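Long-range contacts in endo-pectate lyase (Erwinia chrysanthemi, PDB 3B4N), which cleaves polygalacturonate chains by elimination, with calcium as cofactor, and probably also acts on highly methylated pectins: residues Lys224-Asn229 / Gly248-Ser253; Ile277-Gly282 / Val308-Lys313; Ser233-Lys238 / Arg264-Thr269. One frame throughout, in Å; residues are numbered along the deposited sequence.

Contact 1: Lys224-Asn229 / Gly248-Ser253; sequences KVLQHN and GKLWRS
Leu226 and Leu250 form the apolar centre: their side chains lie side by side and point the same way, with CD1 of Leu226 4.0 Å from CD1 of Leu250. CB of Leu226 also rests 4.1 Å from CD1 of Trp251, which carries the apolar patch on to the indole. With CG anti to the backbone N (chi1 172°), the ring of Trp251 starts out beside its own carbonyl carbon; its NE1 donates to ND1 of His228 at 3.0 Å. Each of these two nitrogens lies at the edge of the other's ring, near its plane, so the rings meet rim to rim although their planes are 79° apart. NE2 of His228 bonds to Ser233 OG, and bonds at both nitrogens fix the imidazole's rotation. On the opposite side of the sheet CB of Lys224 touches CG of Lys249 at 3.8 Å. NZ of Lys224 turns away to the zinc ligand Asp195, whereas Arg252 reaches Asn284. Among the backbone bonds, Leu226 N to Leu250 O measures 2.8 Å and Arg252 N to Leu226 O 3.1 Å. Parallel pairing in register, with corners stacked at Val225 and Leu250, is characteristic of successive coils of a right-handed parallel beta-helix.

Contact 2: Ile277-Gly282 / Val308-Lys313; sequences IDSIAG and VCEEFK
Ile280 and Val308 make up the tightly packed end of this contact. Their side chains run side by side in the same direction, CB of Ile280 lying 3.9 Å from CG1 of Val308, and the corner of the chain at Ile280 brings two consecutive amides onto one carbonyl. Ala281 N donates to Val308 O at 2.8 Å and almost straight (171°), while the bond from Ile280 N to the same oxygen is weak. Glu310 N then donates to Ala281 O at 2.9 Å, and a parallel bridge sets Ala281 beside Cys309 on one face of the sheet.

This is the pairing of neighbouring coils in a parallel beta-helix. Ile280 packs on Leu250 of the preceding coil and on Leu296 and Ile298 of strand 290-298, and Cys309 is tied by a disulfide to Cys334.

The other face, carrying Ser279 and Glu310, is looser and bridged by one water. OG of Ser279 and OE1 of Glu310 stand 3.6 Å apart, and the water lies between them, 2.8 Å from Ser279 OG and donating to Glu310 OE1 at 2.7 Å. The same water gives a weak bond to Ala281 O, so that this carbonyl serves an amide and a solvent molecule together. The water also lies in the plane of the Phe312 ring, at its edge. The touching parts, 279-282 and 308-312, run 39° apart end to end. CE2 of Phe312 lies 3.6 Å from CA of Gly282, the ring standing where a side chain on Gly282 would point. Partly exposed, the ring also makes a cation-pi contact with Arg252, and Lys313 leads off to a salt bridge with Glu323.

Contact 3: Ser233-Lys238 / Arg264-Thr269; sequences STTVVK and RFLTVT
Five backbone hydrogen bonds join 233-238 and 264-269 in parallel, alternating in donor from one strand to the other, and the strand axes approach to 4.6 Å at an angle of 17°. These are equivalent strands of successive coils in the right-handed parallel beta-helix. Thr235, Val237, Leu266 and Val268 face its interior, where Leu226 touches Thr235 and Val237, Trp251 touches Thr235 and Leu266, and Ala281 touches Leu266. CB of Val237 lies 4.1 Å from CG2 of Val268. In Leu266, chi2 of 69° sets CD1 within 3.5 Å of Thr235 O and 4.3 Å of Val237 CG2. Thr235 OG1 is bonded to Asn199. At the start of the strands Ser233 OG bonds to Ser230 OG, while the guanidinium of Arg264 bonds to Asn229 O and Ser230 O in the turn after 224-228 and to Ser253 OG at the end of strand 246-253.

The outward face is partly exposed. There the side chains of Thr234 and Phe265 cross obliquely, OG1 of the threonine 3.8 Å from CB of Phe265, while the methyl CG2 of Thr234 reaches 3.7 Å from OG1 of Thr267. At the far, exposed end OG1 of Thr269 sits against the Lys238 side chain, 3.2 Å from its CB.

In the fold
Followed from the N terminus, the chain opens contact 1 at 224-229 and, almost at once, contact 3 at 233-238. It passes around one coil before 248-253 closes contact 1, and 264-269 then closes contact 3, so the two cross. Contact 2 opens afterwards at 277-282 and closes at 308-313, in series with both. Contacts 1 and 2 belong to one sheet of the beta-helix, where strands 246-253 and 276-284 are neighbours, probably hydrogen-bonded from Trp251 N to Ile280 O at 3.0 Å; contact 3 builds another face. Inside, the two faces meet through Leu266 CD2 against Ala281 CB, 3.8 Å apart.

Contact 1: Lys224-Asn229 / Gly248-Ser253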
loop_
_atom_site.group_PDB
_atom_site.type_symbol
_atom_site.label_atom_id
_atom_site.label_comp_id
_atom_site.label_asym_id
_atom_site.label_seq_id
_atom_site.Cartn_x
_atom_site.Cartn_y
_atom_site.Cartn_z
ATOM N N LYS A 224 1.233 12.050 2.614
ATOM C CA LYS A 224 0.970 11.071 1.568
ATOM C C LYS A 224 1.593 9.700 1.781
ATOM O O LYS A 224 2.617 9.552 2.443
ATOM C CB LYS A 224 1.403 11.623 0.200
ATOM C CG LYS A 224 2.894 11.562 -0.097
ATOM C CD LYS A 224 3.727 12.411 0.854
ATOM C CE LYS A 224 5.173 12.478 0.372
ATOM N NZ LYS A 224 6.091 13.053 1.399
ATOM N N VAL A 225 0.938 8.693 1.214
ATOM C CA VAL A 225 1.424 7.323 1.265
ATOM C C VAL A 225 2.315 7.122 0.038
ATOM O O VAL A 225 3.480 6.711 0.161
ATOM C CB VAL A 225 0.252 6.320 1.225
ATOM C CG1 VAL A 225 0.774 4.900 1.149
ATOM C CG2 VAL A 225 -0.599 6.489 2.487
ATOM N N LEU A 226 1.772 7.444 -1.133
ATOM C CA LEU A 226 2.498 7.299 -2.390
ATOM C C LEU A 226 2.827 8.662 -3.001
ATOM O O LEU A 226 1.934 9.475 -3.273
ATOM C CB LEU A 226 1.665 6.457 -3.377
ATOM C CG LEU A 226 1.180 5.104 -2.829
ATOM C CD1 LEU A 226 0.219 4.439 -3.820
ATOM C CD2 LEU A 226 2.366 4.201 -2.549
ATOM N N GLN A 227 4.122 8.913 -3.189
ATOM C CA GLN A 227 4.599 10.159 -3.786
ATOM C C GLN A 227 4.952 9.847 -5.238
ATOM O O GLN A 227 5.548 8.812 -5.522
ATOM C CB GLN A 227 5.834 10.657 -3.029
ATOM C CG GLN A 227 6.470 11.928 -3.588
ATOM C CD GLN A 227 5.554 13.138 -3.520
ATOM O OE1 GLN A 227 4.632 13.199 -2.705
ATOM N NE2 GLN A 227 5.821 14.121 -4.372
ATOM N N HIS A 228 4.592 10.734 -6.150
ATOM C CA HIS A 228 4.827 10.484 -7.572
ATOM C C HIS A 228 5.490 11.709 -8.193
ATOM O O HIS A 228 4.869 12.778 -8.310
ATOM C CB HIS A 228 3.462 10.166 -8.201
ATOM C CG HIS A 228 3.520 9.608 -9.586
ATOM N ND1 HIS A 228 2.513 8.810 -10.088
ATOM C CD2 HIS A 228 4.392 9.802 -10.606
ATOM C CE1 HIS A 228 2.762 8.541 -11.359
ATOM N NE2 HIS A 228 3.896 9.131 -11.697
ATOM N N ASN A 229 6.757 11.536 -8.576
ATOM C CA ASN A 229 7.582 12.612 -9.134
ATOM C C ASN A 229 7.895 12.526 -10.620
ATOM O O ASN A 229 8.045 13.555 -11.281
ATOM C CB ASN A 229 8.928 12.673 -8.404
ATOM C CG ASN A 229 8.788 12.852 -6.910
ATOM O OD1 ASN A 229 9.543 12.261 -6.135
ATOM N ND2 ASN A 229 7.839 13.675 -6.493
ATOM N N GLY A 248 -2.889 10.969 5.541
ATOM C CA GLY A 248 -3.102 12.248 4.887
ATOM C C GLY A 248 -3.802 11.970 3.567
ATOM O O GLY A 248 -4.952 12.355 3.368
ATOM N N LYS A 249 -3.103 11.308 2.651
ATOM C CA LYS A 249 -3.696 10.944 1.370
ATOM C C LYS A 249 -2.988 9.728 0.804
ATOM O O LYS A 249 -1.863 9.416 1.189
ATOM C CB LYS A 249 -3.651 12.110 0.374
ATOM C CG LYS A 249 -2.290 12.663 0.084
ATOM C CD LYS A 249 -2.356 13.715 -1.041
ATOM C CE LYS A 249 -3.190 14.938 -0.662
ATOM N NZ LYS A 249 -2.583 15.746 0.440
ATOM N N LEU A 250 -3.661 9.021 -0.095
ATOM C CA LEU A 250 -3.079 7.832 -0.695
ATOM C C LEU A 250 -2.019 8.158 -1.733
ATOM O O LEU A 250 -0.938 7.572 -1.721
ATOM C CB LEU A 250 -4.175 6.986 -1.348
ATOM C CG LEU A 250 -3.725 5.786 -2.194
ATOM C CD1 LEU A 250 -2.963 4.772 -1.340
ATOM C CD2 LEU A 250 -4.951 5.154 -2.832
ATOM N N TRP A 251 -2.314 9.109 -2.612
ATOM C CA TRP A 251 -1.392 9.438 -3.697
ATOM C C TRP A 251 -1.427 10.903 -4.044
ATOM O O TRP A 251 -2.494 11.523 -4.079
ATOM C CB TRP A 251 -1.780 8.614 -4.931
ATOM C CG TRP A 251 -1.065 8.939 -6.212
ATOM C CD1 TRP A 251 0.065 8.334 -6.703
ATOM C CD2 TRP A 251 -1.505 9.848 -7.226
ATOM N NE1 TRP A 251 0.340 8.803 -7.970
ATOM C CE2 TRP A 251 -0.609 9.732 -8.314
ATOM C CE3 TRP A 251 -2.577 10.745 -7.322
ATOM C CZ2 TRP A 251 -0.754 10.480 -9.488
ATOM C CZ3 TRP A 251 -2.719 11.489 -8.492
ATOM C CH2 TRP A 251 -1.812 11.351 -9.558
ATOM N N ARG A 252 -0.248 11.457 -4.293
ATOM C CA ARG A 252 -0.139 12.848 -4.686
ATOM C C ARG A 252 0.839 13.018 -5.835
ATOM O O ARG A 252 1.987 12.565 -5.772
ATOM C CB ARG A 252 0.327 13.713 -3.513
ATOM C CG ARG A 252 0.393 15.216 -3.817
ATOM C CD ARG A 252 -0.971 15.779 -4.241
ATOM N NE ARG A 252 -1.036 17.240 -4.114
ATOM C CZ ARG A 252 -0.999 18.102 -5.127
ATOM N NH1 ARG A 252 -1.069 19.411 -4.892
ATOM N NH2 ARG A 252 -0.903 17.666 -6.376
ATOM N N SER A 253 0.364 13.637 -6.905
ATOM C CA SER A 253 1.230 13.972 -8.025
ATOM C C SER A 253 1.962 15.181 -7.441
ATOM O O SER A 253 1.323 16.118 -6.977
ATOM C CB SER A 253 0.402 14.411 -9.222
ATOM O OG SER A 253 1.238 14.973 -10.218
#

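Contact 2: Ile277-Gly282 / Val308-Lys313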
loop_
_atom_site.group_PDB
_atom_site.type_symbol
_atom_site.label_atom_id
_atom_site.label_comp_id
_atom_site.label_asym_id
_atom_site.label_seq_id
_atom_site.Cartn_x
_atom_site.Cartn_y
_atom_site.Cartn_z
ATOM N N ILE A 277 -8.697 9.162 6.711
ATOM C CA ILE A 277 -7.801 9.727 5.715
ATOM C C ILE A 277 -8.358 11.086 5.314
ATOM O O ILE A 277 -9.570 11.281 5.287
ATOM C CB ILE A 277 -7.689 8.771 4.501
ATOM C CG1 ILE A 277 -6.530 9.205 3.605
ATOM C CG2 ILE A 277 -9.005 8.712 3.745
ATOM C CD1 ILE A 277 -6.026 8.097 2.715
ATOM N N ASP A 278 -7.478 12.040 5.027
ATOM C CA ASP A 278 -7.947 13.368 4.656
ATOM C C ASP A 278 -8.524 13.443 3.247
ATOM O O ASP A 278 -9.516 14.136 3.021
ATOM C CB ASP A 278 -6.828 14.393 4.838
ATOM C CG ASP A 278 -6.392 14.522 6.285
ATOM O OD1 ASP A 278 -7.268 14.535 7.174
ATOM O OD2 ASP A 278 -5.177 14.619 6.542
ATOM N N SER A 279 -7.897 12.738 2.308
ATOM C CA SER A 279 -8.346 12.679 0.919
ATOM C C SER A 279 -7.637 11.501 0.276
ATOM O O SER A 279 -6.689 10.963 0.844
ATOM C CB SER A 279 -8.019 13.971 0.161
ATOM O OG SER A 279 -6.631 14.220 0.137
ATOM N N ILE A 280 -8.083 11.092 -0.902
ATOM C CA ILE A 280 -7.461 9.952 -1.552
ATOM C C ILE A 280 -6.376 10.324 -2.565
ATOM O O ILE A 280 -5.222 9.920 -2.409
ATOM C CB ILE A 280 -8.539 9.064 -2.235
ATOM C CG1 ILE A 280 -9.538 8.563 -1.187
ATOM C CG2 ILE A 280 -7.885 7.881 -2.935
ATOM C CD1 ILE A 280 -8.925 7.684 -0.111
ATOM N N ALA A 281 -6.733 11.122 -3.567
ATOM C CA ALA A 281 -5.800 11.488 -4.625
ATOM C C ALA A 281 -5.794 12.967 -4.950
ATOM O O ALA A 281 -6.827 13.627 -4.886
ATOM C CB ALA A 281 -6.143 10.709 -5.879
ATOM N N GLY A 282 -4.618 13.461 -5.322
ATOM C CA GLY A 282 -4.458 14.853 -5.705
ATOM C C GLY A 282 -3.778 14.933 -7.062
ATOM O O GLY A 282 -2.608 14.556 -7.201
ATOM N N VAL A 308 -12.508 12.143 -2.392
ATOM C CA VAL A 308 -11.685 11.134 -3.048
ATOM C C VAL A 308 -10.660 11.769 -3.984
ATOM O O VAL A 308 -9.481 11.853 -3.638
ATOM C CB VAL A 308 -12.597 10.109 -3.767
ATOM C CG1 VAL A 308 -11.770 9.066 -4.503
ATOM C CG2 VAL A 308 -13.483 9.428 -2.721
ATOM N N CYS A 309 -11.093 12.248 -5.140
ATOM C CA CYS A 309 -10.157 12.867 -6.078
ATOM C C CYS A 309 -10.286 14.377 -6.028
ATOM O O CYS A 309 -11.378 14.918 -6.174
ATOM C CB CYS A 309 -10.439 12.375 -7.495
ATOM S SG CYS A 309 -9.236 12.858 -8.782
ATOM N N GLU A 310 -9.171 15.060 -5.805
ATOM C CA GLU A 310 -9.180 16.515 -5.760
ATOM C C GLU A 310 -8.259 17.050 -6.836
ATOM O O GLU A 310 -7.180 16.496 -7.077
ATOM C CB GLU A 310 -8.730 17.023 -4.387
ATOM C CG GLU A 310 -9.667 16.613 -3.253
ATOM C CD GLU A 310 -9.232 17.139 -1.906
ATOM O OE1 GLU A 310 -8.036 17.027 -1.576
ATOM O OE2 GLU A 310 -10.095 17.665 -1.171
ATOM N N GLU A 311 -8.701 18.116 -7.494
ATOM C CA GLU A 311 -7.921 18.755 -8.551
ATOM C C GLU A 311 -7.173 19.958 -7.998
ATOM O O GLU A 311 -7.704 20.705 -7.171
ATOM C CB GLU A 311 -8.835 19.175 -9.705
ATOM C CG GLU A 311 -9.326 17.972 -10.501
ATOM C CD GLU A 311 -10.261 18.310 -11.644
ATOM O OE1 GLU A 311 -10.611 17.377 -12.395
ATOM O OE2 GLU A 311 -10.654 19.487 -11.801
ATOM N N PHE A 312 -5.927 20.105 -8.445
ATOM C CA PHE A 312 -5.035 21.186 -8.026
ATOM C C PHE A 312 -4.338 21.770 -9.234
ATOM O O PHE A 312 -4.394 21.218 -10.331
ATOM C CB PHE A 312 -3.906 20.649 -7.146
ATOM C CG PHE A 312 -4.344 20.091 -5.835
ATOM C CD1 PHE A 312 -4.276 20.864 -4.681
ATOM C CD2 PHE A 312 -4.776 18.772 -5.740
ATOM C CE1 PHE A 312 -4.627 20.338 -3.448
ATOM C CE2 PHE A 312 -5.133 18.231 -4.512
ATOM C CZ PHE A 312 -5.059 19.012 -3.360
ATOM N N LYS A 313 -3.652 22.886 -9.001
ATOM C CA LYS A 313 -2.839 23.509 -10.028
ATOM C C LYS A 313 -1.420 23.241 -9.544
ATOM O O LYS A 313 -1.068 23.618 -8.428
ATOM C CB LYS A 313 -3.053 25.023 -10.093
ATOM C CG LYS A 313 -2.251 25.682 -11.222
ATOM C CD LYS A 313 -2.258 27.206 -11.121
ATOM C CE LYS A 313 -1.396 27.683 -9.969
ATOM N NZ LYS A 313 -1.334 29.176 -9.896
HETATM O O HOH W 1 -6.284 15.197 -2.497
#

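Contact 3: Ser233-Lys238 / Arg264-Thr269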
loop_
_atom_site.group_PDB
_atom_site.type_symbol
_atom_site.label_atom_id
_atom_site.label_comp_id
_atom_site.label_asym_id
_atom_site.label_seq_id
_atom_site.Cartn_x
_atom_site.Cartn_y
_atom_site.Cartn_z
ATOM N N SER A 233 4.264 8.725 -16.449
ATOM C CA SER A 233 4.371 7.540 -15.614
ATOM C C SER A 233 3.107 7.261 -14.823
ATOM O O SER A 233 2.283 8.150 -14.607
ATOM C CB SER A 233 5.539 7.723 -14.657
ATOM O OG SER A 233 5.415 8.962 -13.988
ATOM N N THR A 234 3.003 6.032 -14.334
ATOM C CA THR A 234 1.814 5.584 -13.632
ATOM C C THR A 234 2.084 4.873 -12.322
ATOM O O THR A 234 3.041 4.108 -12.218
ATOM C CB THR A 234 1.050 4.569 -14.515
ATOM O OG1 THR A 234 0.901 5.114 -15.834
ATOM C CG2 THR A 234 -0.326 4.241 -13.936
ATOM N N THR A 235 1.237 5.139 -11.329
ATOM C CA THR A 235 1.289 4.429 -10.057
ATOM C C THR A 235 0.006 3.596 -10.059
ATOM O O THR A 235 -1.089 4.126 -10.276
ATOM C CB THR A 235 1.306 5.374 -8.849
ATOM O OG1 THR A 235 2.534 6.115 -8.857
ATOM C CG2 THR A 235 1.221 4.572 -7.544
ATOM N N VAL A 236 0.158 2.289 -9.853
ATOM C CA VAL A 236 -0.958 1.344 -9.860
ATOM C C VAL A 236 -1.140 0.765 -8.459
ATOM O O VAL A 236 -0.164 0.398 -7.812
ATOM C CB VAL A 236 -0.672 0.194 -10.857
ATOM C CG1 VAL A 236 -1.849 -0.785 -10.906
ATOM C CG2 VAL A 236 -0.396 0.767 -12.240
ATOM N N VAL A 237 -2.390 0.697 -7.999
ATOM C CA VAL A 237 -2.700 0.159 -6.677
ATOM C C VAL A 237 -3.762 -0.923 -6.810
ATOM O O VAL A 237 -4.891 -0.648 -7.228
ATOM C CB VAL A 237 -3.225 1.264 -5.732
ATOM C CG1 VAL A 237 -3.546 0.663 -4.353
ATOM C CG2 VAL A 237 -2.190 2.385 -5.605
ATOM N N LYS A 238 -3.393 -2.151 -6.458
ATOM C CA LYS A 238 -4.308 -3.281 -6.548
ATOM C C LYS A 238 -4.049 -4.296 -5.443
ATOM O O LYS A 238 -3.253 -4.049 -4.543
ATOM C CB LYS A 238 -4.195 -3.943 -7.928
ATOM C CG LYS A 238 -2.827 -4.496 -8.286
ATOM C CD LYS A 238 -2.844 -4.923 -9.746
ATOM C CE LYS A 238 -1.505 -5.394 -10.241
ATOM N NZ LYS A 238 -1.684 -5.972 -11.614
ATOM N N ARG A 264 1.010 12.776 -14.845
ATOM C CA ARG A 264 1.250 11.694 -13.893
ATOM C C ARG A 264 -0.083 10.971 -13.746
ATOM O O ARG A 264 -1.140 11.603 -13.661
ATOM C CB ARG A 264 1.723 12.237 -12.551
ATOM C CG ARG A 264 3.032 12.986 -12.666
ATOM C CD ARG A 264 3.613 13.281 -11.310
ATOM N NE ARG A 264 4.891 13.979 -11.404
ATOM C CZ ARG A 264 5.078 15.248 -11.054
ATOM N NH1 ARG A 264 4.069 15.976 -10.594
ATOM N NH2 ARG A 264 6.287 15.782 -11.123
ATOM N N PHE A 265 -0.036 9.646 -13.720
ATOM C CA PHE A 265 -1.251 8.867 -13.640
ATOM C C PHE A 265 -1.352 7.973 -12.434
ATOM O O PHE A 265 -0.354 7.438 -11.956
ATOM C CB PHE A 265 -1.400 7.996 -14.887
ATOM C CG PHE A 265 -1.340 8.762 -16.169
ATOM C CD1 PHE A 265 -0.191 8.744 -16.948
ATOM C CD2 PHE A 265 -2.440 9.495 -16.601
ATOM C CE1 PHE A 265 -0.137 9.448 -18.153
ATOM C CE2 PHE A 265 -2.396 10.199 -17.799
ATOM C CZ PHE A 265 -1.244 10.173 -18.575
ATOM N N LEU A 266 -2.571 7.825 -11.946
ATOM C CA LEU A 266 -2.847 6.925 -10.839
ATOM C C LEU A 266 -3.940 5.973 -11.316
ATOM O O LEU A 266 -4.941 6.403 -11.897
ATOM C CB LEU A 266 -3.342 7.682 -9.606
ATOM C CG LEU A 266 -3.898 6.772 -8.498
ATOM C CD1 LEU A 266 -2.758 5.967 -7.873
ATOM C CD2 LEU A 266 -4.614 7.608 -7.444
ATOM N N THR A 267 -3.734 4.683 -11.091
ATOM C CA THR A 267 -4.725 3.669 -11.437
ATOM C C THR A 267 -4.974 2.847 -10.183
ATOM O O THR A 267 -4.105 2.085 -9.767
ATOM C CB THR A 267 -4.224 2.709 -12.528
ATOM O OG1 THR A 267 -3.911 3.451 -13.710
ATOM C CG2 THR A 267 -5.300 1.669 -12.862
ATOM N N VAL A 268 -6.137 3.029 -9.568
ATOM C CA VAL A 268 -6.506 2.257 -8.389
ATOM C C VAL A 268 -7.619 1.294 -8.791
ATOM O O VAL A 268 -8.652 1.719 -9.317
ATOM C CB VAL A 268 -7.039 3.151 -7.240
ATOM C CG1 VAL A 268 -7.507 2.275 -6.070
ATOM C CG2 VAL A 268 -5.960 4.099 -6.767
ATOM N N THR A 269 -7.418 0.005 -8.541
ATOM C CA THR A 269 -8.443 -0.985 -8.863
ATOM C C THR A 269 -8.950 -1.716 -7.621
ATOM O O THR A 269 -10.021 -2.307 -7.653
ATOM C CB THR A 269 -7.942 -2.047 -9.852
ATOM O OG1 THR A 269 -6.880 -2.790 -9.249
ATOM C CG2 THR A 269 -7.450 -1.398 -11.145
#